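Local coordinates for flagellar basal body protein (Helicobacter pylori, PDB 5NPY), which probably builds the flagellar hook, the curved segment that joins the basal-body rod to the filament of the bacterial flagellum, at residues I404-P407 / K408-T411; L448-E452 / N453-S457; E340-K343 / G344-R347. All coordinates share one frame; numbering follows the deposited sequence.

Interaction 1 of 3, residues I404-P407 / K408-T411; sequences IVDP and KNKT
Asp406 O lies where several N-H groups of the following turn converge. Asn409 N gives it a weak hydrogen bond of 3.4 Å, Thr411 N gives it another weak one, and Lys410 N lies 2.8 Å from the same Asp406 O. The firm backbone bond runs the other way, from Asp406 N to Thr411 O at 2.8 Å, and Val405 CA adds a C-H contact to that Thr411 O. This is the end of a beta hairpin joining strands 396-406 and 411-423, two neighbours in an antiparallel sheet. Pro407 and Lys408 have the backbone angles of a type I turn, Lys410 takes the left-handed conformation, and Lys410 and Thr411 together face Asp406 as a G1 beta bulge.

The Asp406 side chain reaches forward over the turn. With CG trans to the backbone N (chi1 180°), its OD1 accepts Lys408 N at 3.0 Å, an Asx turn in which the N-H comes from well above the carboxylate plane (76° out of it). Lys408 is bent at three torsions, which folds its chain back so that Lys408 CE lies 3.1 Å from Asp406 OD1. The charges stay apart, Lys408 NZ to Asp406 OD1 being 4.4 Å, and the ammonium also has a weak, long ion pair with Asp369. Asn409 lies across Asp406, amide and carboxylate turned 66° apart, and a water links them: it donates to Asp406 OD2 at 3.1 Å and more weakly accepts from Asn409 ND2. Asn409 is held in turn by Thr411, whose OG1 donates to Asn409 O. Behind the turn, Val405 and Pro407 rest on Leu372 of strand 370-381, while Ile404 packs against Ile413.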
loop_
_atom_site.group_PDB
_atom_site.type_symbol
_atom_site.label_atom_id
_atom_site.label_comp_id
_atom_site.label_asym_id
_atom_site.label_seq_id
_atom_site.Cartn_x
_atom_site.Cartn_y
_atom_site.Cartn_z
ATOM N N ILE A 404 -5.501 -13.826 4.038
ATOM C CA ILE A 404 -4.132 -14.118 3.618
ATOM C C ILE A 404 -4.078 -15.533 3.057
ATOM O O ILE A 404 -4.494 -16.488 3.724
ATOM C CB ILE A 404 -3.146 -13.969 4.788
ATOM C CG1 ILE A 404 -3.139 -12.533 5.293
ATOM C CG2 ILE A 404 -1.753 -14.403 4.358
ATOM C CD1 ILE A 404 -2.260 -12.342 6.506
ATOM N N VAL A 405 -3.556 -15.684 1.843
ATOM C CA VAL A 405 -3.493 -16.997 1.218
ATOM C C VAL A 405 -2.038 -17.414 1.089
ATOM O O VAL A 405 -1.157 -16.588 0.827
ATOM C CB VAL A 405 -4.225 -17.059 -0.144
ATOM C CG1 VAL A 405 -5.110 -15.851 -0.344
ATOM C CG2 VAL A 405 -3.254 -17.265 -1.312
ATOM N N ASP A 406 -1.788 -18.690 1.318
ATOM C CA ASP A 406 -0.493 -19.272 1.016
ATOM C C ASP A 406 -0.393 -19.468 -0.492
ATOM O O ASP A 406 -1.179 -20.240 -1.058
ATOM C CB ASP A 406 -0.335 -20.599 1.751
ATOM C CG ASP A 406 1.004 -21.277 1.482
ATOM O OD1 ASP A 406 1.932 -20.629 0.952
ATOM O OD2 ASP A 406 1.135 -22.462 1.827
ATOM N N PRO A 407 0.522 -18.782 -1.183
ATOM C CA PRO A 407 0.649 -19.005 -2.630
ATOM C C PRO A 407 1.054 -20.421 -2.967
ATOM O O PRO A 407 0.828 -20.862 -4.098
ATOM C CB PRO A 407 1.731 -18.000 -3.053
ATOM C CG PRO A 407 2.571 -17.832 -1.830
ATOM C CD PRO A 407 1.621 -17.962 -0.650
ATOM N N LYS A 408 1.624 -21.154 -2.008
ATOM C CA LYS A 408 2.169 -22.481 -2.278
ATOM C C LYS A 408 1.081 -23.539 -2.393
ATOM O O LYS A 408 1.281 -24.539 -3.090
ATOM C CB LYS A 408 3.188 -22.859 -1.190
ATOM C CG LYS A 408 4.604 -22.285 -1.447
ATOM C CD LYS A 408 5.369 -21.997 -0.160
ATOM C CE LYS A 408 5.021 -20.605 0.365
ATOM N NZ LYS A 408 6.140 -19.649 0.201
ATOM N N ASN A 409 -0.061 -23.356 -1.714
ATOM C CA ASN A 409 -1.193 -24.261 -1.882
ATOM C C ASN A 409 -2.474 -23.516 -2.240
ATOM O O ASN A 409 -3.557 -24.112 -2.181
ATOM C CB ASN A 409 -1.404 -25.147 -0.633
ATOM C CG ASN A 409 -1.678 -24.344 0.645
ATOM O OD1 ASN A 409 -2.077 -23.177 0.602
ATOM N ND2 ASN A 409 -1.468 -24.985 1.796
ATOM N N LYS A 410 -2.368 -22.233 -2.614
ATOM C CA LYS A 410 -3.501 -21.397 -3.035
ATOM C C LYS A 410 -4.666 -21.489 -2.054
ATOM O O LYS A 410 -5.835 -21.545 -2.436
ATOM C CB LYS A 410 -3.948 -21.753 -4.450
ATOM C CG LYS A 410 -2.803 -21.869 -5.453
ATOM C CD LYS A 410 -3.334 -22.246 -6.843
ATOM C CE LYS A 410 -2.992 -21.205 -7.900
ATOM N NZ LYS A 410 -1.541 -21.228 -8.195
ATOM N N THR A 411 -4.339 -21.488 -0.769
ATOM C CA THR A 411 -5.327 -21.646 0.276
ATOM C C THR A 411 -5.147 -20.581 1.350
ATOM O O THR A 411 -4.010 -20.273 1.738
ATOM C CB THR A 411 -5.205 -23.047 0.890
ATOM O OG1 THR A 411 -5.328 -24.020 -0.155
ATOM C CG2 THR A 411 -6.283 -23.282 1.950
HETATM O O HOH W 1 -0.480 -23.047 4.444
#

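Interaction 2 of 3, residues L448-E452 / N453-S457; sequences LDKSE and NHDSS
Leu448 meets Ser456 first: Ser456 OG donates to Leu448 O at 2.8 Å, tilted 23° from the carbonyl plane. The same hydroxyl accepts Val197 N, so this hydroxyl of a buried residue has one partner in the loop and another on strand 192-198. One residue on, Asp449 O takes Ser456 N at 2.9 Å in a straight bond (170° at the hydrogen), although the N-H arrives from above the carbonyl plane. Lys450 faces Asp455 in a single backbone bridge, CA to CA 4.1 Å. Their side chains run alongside each other, Lys450 CB 3.4 Å from Asp455 OD1, but the lysine chain carries its ammonium away; Asp455 has a weak, long ion pair with Lys429 instead.

Ser451 closes the loop. Ser451 N donates to His454 O at 2.9 Å, nearly along the C=O axis, and Glu452 and Asn453 between them have roughly type I turn angles. A water donates to both Ser451 O and Asp455 OD1, tying the two arms together. At the tip Glu452, CG trans to the backbone N (chi1 -171°) and extended beyond, runs beside Asn453; a second water donates to Glu452 OE1 at 3.0 Å and accepts from Asn453 ND2, which also binds Glu468.

This hairpin-like loop, with its two-residue turn and single bridge rather than a regular strand pair, follows strand 442-447 and leads toward 465-471. Glu452 N bonds Ser470 OG, His454 lies on Leu467, and Leu448 packs against Met430, Ile195 and Tyr377.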
loop_
_atom_site.group_PDB
_atom_site.type_symbol
_atom_site.label_atom_id
_atom_site.label_comp_id
_atom_site.label_asym_id
_atom_site.label_seq_id
_atom_site.Cartn_x
_atom_site.Cartn_y
_atom_site.Cartn_z
ATOM N N LEU A 448 -6.943 0.143 4.335
ATOM C CA LEU A 448 -7.411 0.150 2.957
ATOM C C LEU A 448 -7.391 1.533 2.315
ATOM O O LEU A 448 -7.770 1.653 1.151
ATOM C CB LEU A 448 -8.831 -0.405 2.901
ATOM C CG LEU A 448 -8.905 -1.880 3.310
ATOM C CD1 LEU A 448 -10.344 -2.297 3.456
ATOM C CD2 LEU A 448 -8.165 -2.808 2.305
ATOM N N ASP A 449 -6.975 2.582 3.025
ATOM C CA ASP A 449 -7.429 3.911 2.644
ATOM C C ASP A 449 -6.338 4.814 2.111
ATOM O O ASP A 449 -6.663 5.871 1.573
ATOM C CB ASP A 449 -8.132 4.615 3.824
ATOM C CG ASP A 449 -7.202 4.878 4.993
ATOM O OD1 ASP A 449 -7.365 5.934 5.637
ATOM O OD2 ASP A 449 -6.318 4.028 5.262
ATOM N N LYS A 450 -5.073 4.442 2.266
ATOM C CA LYS A 450 -3.948 5.166 1.689
ATOM C C LYS A 450 -2.688 4.346 1.927
ATOM O O LYS A 450 -2.637 3.492 2.822
ATOM C CB LYS A 450 -3.774 6.560 2.294
ATOM C CG LYS A 450 -3.232 6.536 3.753
ATOM C CD LYS A 450 -3.169 7.966 4.327
ATOM C CE LYS A 450 -2.623 7.987 5.750
ATOM N NZ LYS A 450 -3.588 7.403 6.726
ATOM N N SER A 451 -1.670 4.653 1.125
ATOM C CA SER A 451 -0.299 4.177 1.240
ATOM C C SER A 451 0.594 5.389 1.495
ATOM O O SER A 451 0.110 6.492 1.769
ATOM C CB SER A 451 0.123 3.441 -0.041
ATOM O OG SER A 451 0.075 4.336 -1.148
ATOM N N GLU A 452 1.910 5.187 1.365
ATOM C CA GLU A 452 2.859 6.283 1.569
ATOM C C GLU A 452 2.593 7.465 0.637
ATOM O O GLU A 452 2.657 8.625 1.062
ATOM C CB GLU A 452 4.294 5.784 1.377
ATOM C CG GLU A 452 5.362 6.795 1.780
ATOM C CD GLU A 452 6.766 6.263 1.578
ATOM O OE1 GLU A 452 7.651 7.043 1.160
ATOM O OE2 GLU A 452 6.980 5.057 1.826
ATOM N N ASN A 453 2.318 7.211 -0.640
ATOM C CA ASN A 453 2.300 8.307 -1.597
ATOM C C ASN A 453 0.965 8.539 -2.295
ATOM O O ASN A 453 0.849 9.518 -3.035
ATOM C CB ASN A 453 3.397 8.095 -2.647
ATOM C CG ASN A 453 4.744 7.823 -2.017
ATOM O OD1 ASN A 453 5.303 8.685 -1.356
ATOM N ND2 ASN A 453 5.270 6.620 -2.218
ATOM N N HIS A 454 -0.039 7.687 -2.086
ATOM C CA HIS A 454 -1.347 7.863 -2.711
ATOM C C HIS A 454 -2.439 7.521 -1.706
ATOM O O HIS A 454 -2.214 6.759 -0.757
ATOM C CB HIS A 454 -1.513 6.980 -3.979
ATOM C CG HIS A 454 -0.384 7.115 -4.951
ATOM N ND1 HIS A 454 -0.433 7.967 -6.031
ATOM C CD2 HIS A 454 0.841 6.543 -4.984
ATOM C CE1 HIS A 454 0.703 7.904 -6.697
ATOM N NE2 HIS A 454 1.495 7.047 -6.085
ATOM N N ASP A 455 -3.613 8.125 -1.923
ATOM C CA ASP A 455 -4.852 7.901 -1.193
ATOM C C ASP A 455 -5.815 7.056 -2.027
ATOM O O ASP A 455 -5.828 7.135 -3.263
ATOM C CB ASP A 455 -5.523 9.240 -0.849
ATOM C CG ASP A 455 -4.625 10.155 -0.029
ATOM O OD1 ASP A 455 -4.144 9.709 1.027
ATOM O OD2 ASP A 455 -4.389 11.311 -0.436
ATOM N N SER A 456 -6.635 6.258 -1.340
ATOM C CA SER A 456 -7.641 5.475 -2.031
ATOM C C SER A 456 -8.832 6.347 -2.414
ATOM O O SER A 456 -9.126 7.367 -1.774
ATOM C CB SER A 456 -8.094 4.286 -1.187
ATOM O OG SER A 456 -6.997 3.445 -0.881
ATOM N N SER A 457 -9.500 5.962 -3.500
ATOM C CA SER A 457 -10.494 6.844 -4.090
ATOM C C SER A 457 -11.551 6.036 -4.817
ATOM O O SER A 457 -11.377 4.848 -5.088
ATOM C CB SER A 457 -9.848 7.851 -5.034
ATOM O OG SER A 457 -8.864 7.204 -5.816
HETATM O O HOH W 2 -0.962 9.508 0.981
HETATM O O HOH W 3 8.121 6.362 -1.725
#

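Interaction 3 of 3, residues E340-K343 / G344-R347; sequences ELKK and GISR
Three side chains supply the apolar part of this turn. Lys342 lays its CG against Ile345 CG1 at 3.6 Å, the two chains crossing at a slant. The other branch of Ile345, CG2, stands opposite the backbone N (chi1 of CG1 -48°), which brings it to 3.7 Å from Glu340 O and within 4.2 Å of Leu341 CD2. The same methyl, Leu341 CD2, also lies 3.5 Å from Ile345 O and 3.7 Å from Ser346 CA.

Among polar contacts there is one direct hydrogen bond, Ile345 N to Lys342 O at 3.1 Å. It is bent (137° at the hydrogen) and comes from above the carbonyl plane, closing a beta turn whose central residues, Lys343 and Gly344, have type I angles. A water lies 2.9 Å from Lys343 O and 2.7 Å from Ile345 O and probably helps to join the two carbonyls. Lys343 folds its bent chain back over Gly344.

The turn passes the chain from one sheet to another. Strand 339-341 is the outer strand beside 320-325, where Leu341 pairs with Ile320; strand 346-364 belongs to a different sheet, with Arg347 pairing with Ile312. Leu341 and Arg347 both rest on Phe322, and Arg347 NH2 bonds Asn335 O.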
loop_
_atom_site.group_PDB
_atom_site.type_symbol
_atom_site.label_atom_id
_atom_site.label_comp_id
_atom_site.label_asym_id
_atom_site.label_seq_id
_atom_site.Cartn_x
_atom_site.Cartn_y
_atom_site.Cartn_z
ATOM N N GLU A 340 -51.144 -12.381 -14.144
ATOM C CA GLU A 340 -51.794 -12.937 -12.996
ATOM C C GLU A 340 -50.886 -13.805 -12.190
ATOM O O GLU A 340 -50.291 -14.722 -12.695
ATOM C CB GLU A 340 -52.984 -13.774 -13.438
ATOM C CG GLU A 340 -53.571 -14.634 -12.334
ATOM C CD GLU A 340 -54.733 -15.488 -12.786
ATOM O OE1 GLU A 340 -54.487 -16.576 -13.309
ATOM O OE2 GLU A 340 -55.884 -15.066 -12.606
ATOM N N LEU A 341 -50.794 -13.501 -10.921
ATOM C CA LEU A 341 -49.990 -14.282 -9.991
ATOM C C LEU A 341 -50.909 -14.883 -8.939
ATOM O O LEU A 341 -51.536 -14.153 -8.163
ATOM C CB LEU A 341 -48.907 -13.429 -9.337
ATOM C CG LEU A 341 -47.954 -12.670 -10.252
ATOM C CD1 LEU A 341 -47.093 -11.744 -9.413
ATOM C CD2 LEU A 341 -47.101 -13.642 -11.061
ATOM N N LYS A 342 -51.005 -16.203 -8.931
ATOM C CA LYS A 342 -51.544 -16.937 -7.805
ATOM C C LYS A 342 -50.358 -17.495 -7.024
ATOM O O LYS A 342 -49.202 -17.174 -7.315
ATOM C CB LYS A 342 -52.513 -18.023 -8.282
ATOM C CG LYS A 342 -51.841 -19.186 -8.991
ATOM C CD LYS A 342 -52.834 -20.276 -9.368
ATOM C CE LYS A 342 -53.495 -19.989 -10.703
ATOM N NZ LYS A 342 -54.025 -21.234 -11.330
ATOM N N LYS A 343 -50.641 -18.341 -6.029
ATOM C CA LYS A 343 -49.594 -18.829 -5.133
ATOM C C LYS A 343 -48.446 -19.471 -5.906
ATOM O O LYS A 343 -47.271 -19.178 -5.657
ATOM C CB LYS A 343 -50.192 -19.816 -4.128
ATOM C CG LYS A 343 -49.216 -20.311 -3.073
ATOM C CD LYS A 343 -49.394 -21.800 -2.794
ATOM C CE LYS A 343 -49.004 -22.652 -4.005
ATOM N NZ LYS A 343 -47.571 -22.483 -4.409
ATOM N N GLY A 344 -48.765 -20.331 -6.871
ATOM C CA GLY A 344 -47.711 -21.039 -7.574
ATOM C C GLY A 344 -46.975 -20.196 -8.597
ATOM O O GLY A 344 -45.813 -20.473 -8.906
ATOM N N ILE A 345 -47.626 -19.158 -9.125
ATOM C CA ILE A 345 -47.150 -18.422 -10.295
ATOM C C ILE A 345 -46.385 -17.183 -9.850
ATOM O O ILE A 345 -46.851 -16.421 -8.989
ATOM C CB ILE A 345 -48.325 -18.042 -11.219
ATOM C CG1 ILE A 345 -49.216 -19.258 -11.458
ATOM C CG2 ILE A 345 -47.812 -17.487 -12.544
ATOM C CD1 ILE A 345 -48.458 -20.470 -11.947
ATOM N N SER A 346 -45.224 -16.960 -10.463
ATOM C CA SER A 346 -44.309 -15.913 -10.041
ATOM C C SER A 346 -43.648 -15.259 -11.250
ATOM O O SER A 346 -43.429 -15.899 -12.284
ATOM C CB SER A 346 -43.246 -16.485 -9.090
ATOM O OG SER A 346 -42.209 -17.132 -9.807
ATOM N N ARG A 347 -43.324 -13.971 -11.104
ATOM C CA ARG A 347 -42.625 -13.184 -12.118
ATOM C C ARG A 347 -41.186 -12.975 -11.661
ATOM O O ARG A 347 -40.950 -12.333 -10.633
ATOM C CB ARG A 347 -43.329 -11.841 -12.355
ATOM C CG ARG A 347 -42.602 -10.863 -13.267
ATOM C CD ARG A 347 -42.206 -11.496 -14.590
ATOM N NE ARG A 347 -41.893 -10.517 -15.639
ATOM C CZ ARG A 347 -40.963 -10.719 -16.573
ATOM N NH1 ARG A 347 -40.264 -11.841 -16.554
ATOM N NH2 ARG A 347 -40.712 -9.809 -17.511
HETATM O O HOH W 4 -46.228 -16.613 -6.384
#

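How the interactions relate
All three interactions are tight chain reversals in series, interaction 3 first, then 1, then 2. Interactions 1 and 2 are the closer pair, with centres 26 Å apart and nearest atoms about 11 Å apart; both lean on strand 370-381, Val405 through Leu372 and Gln374, Leu448 through Ser375 and Tyr377. Interaction 3 lies 47 Å from interaction 1 and 50 Å from interaction 2, centre to centre, yet its strand 346-364 belongs to the sheet that carries the 404-411 hairpin. The bound tris-hydroxymethyl-methyl-ammonium, whose pocket includes Thr380, Asn381, Thr397 and Glu399, is about 12 Å from the Leu448 side chain.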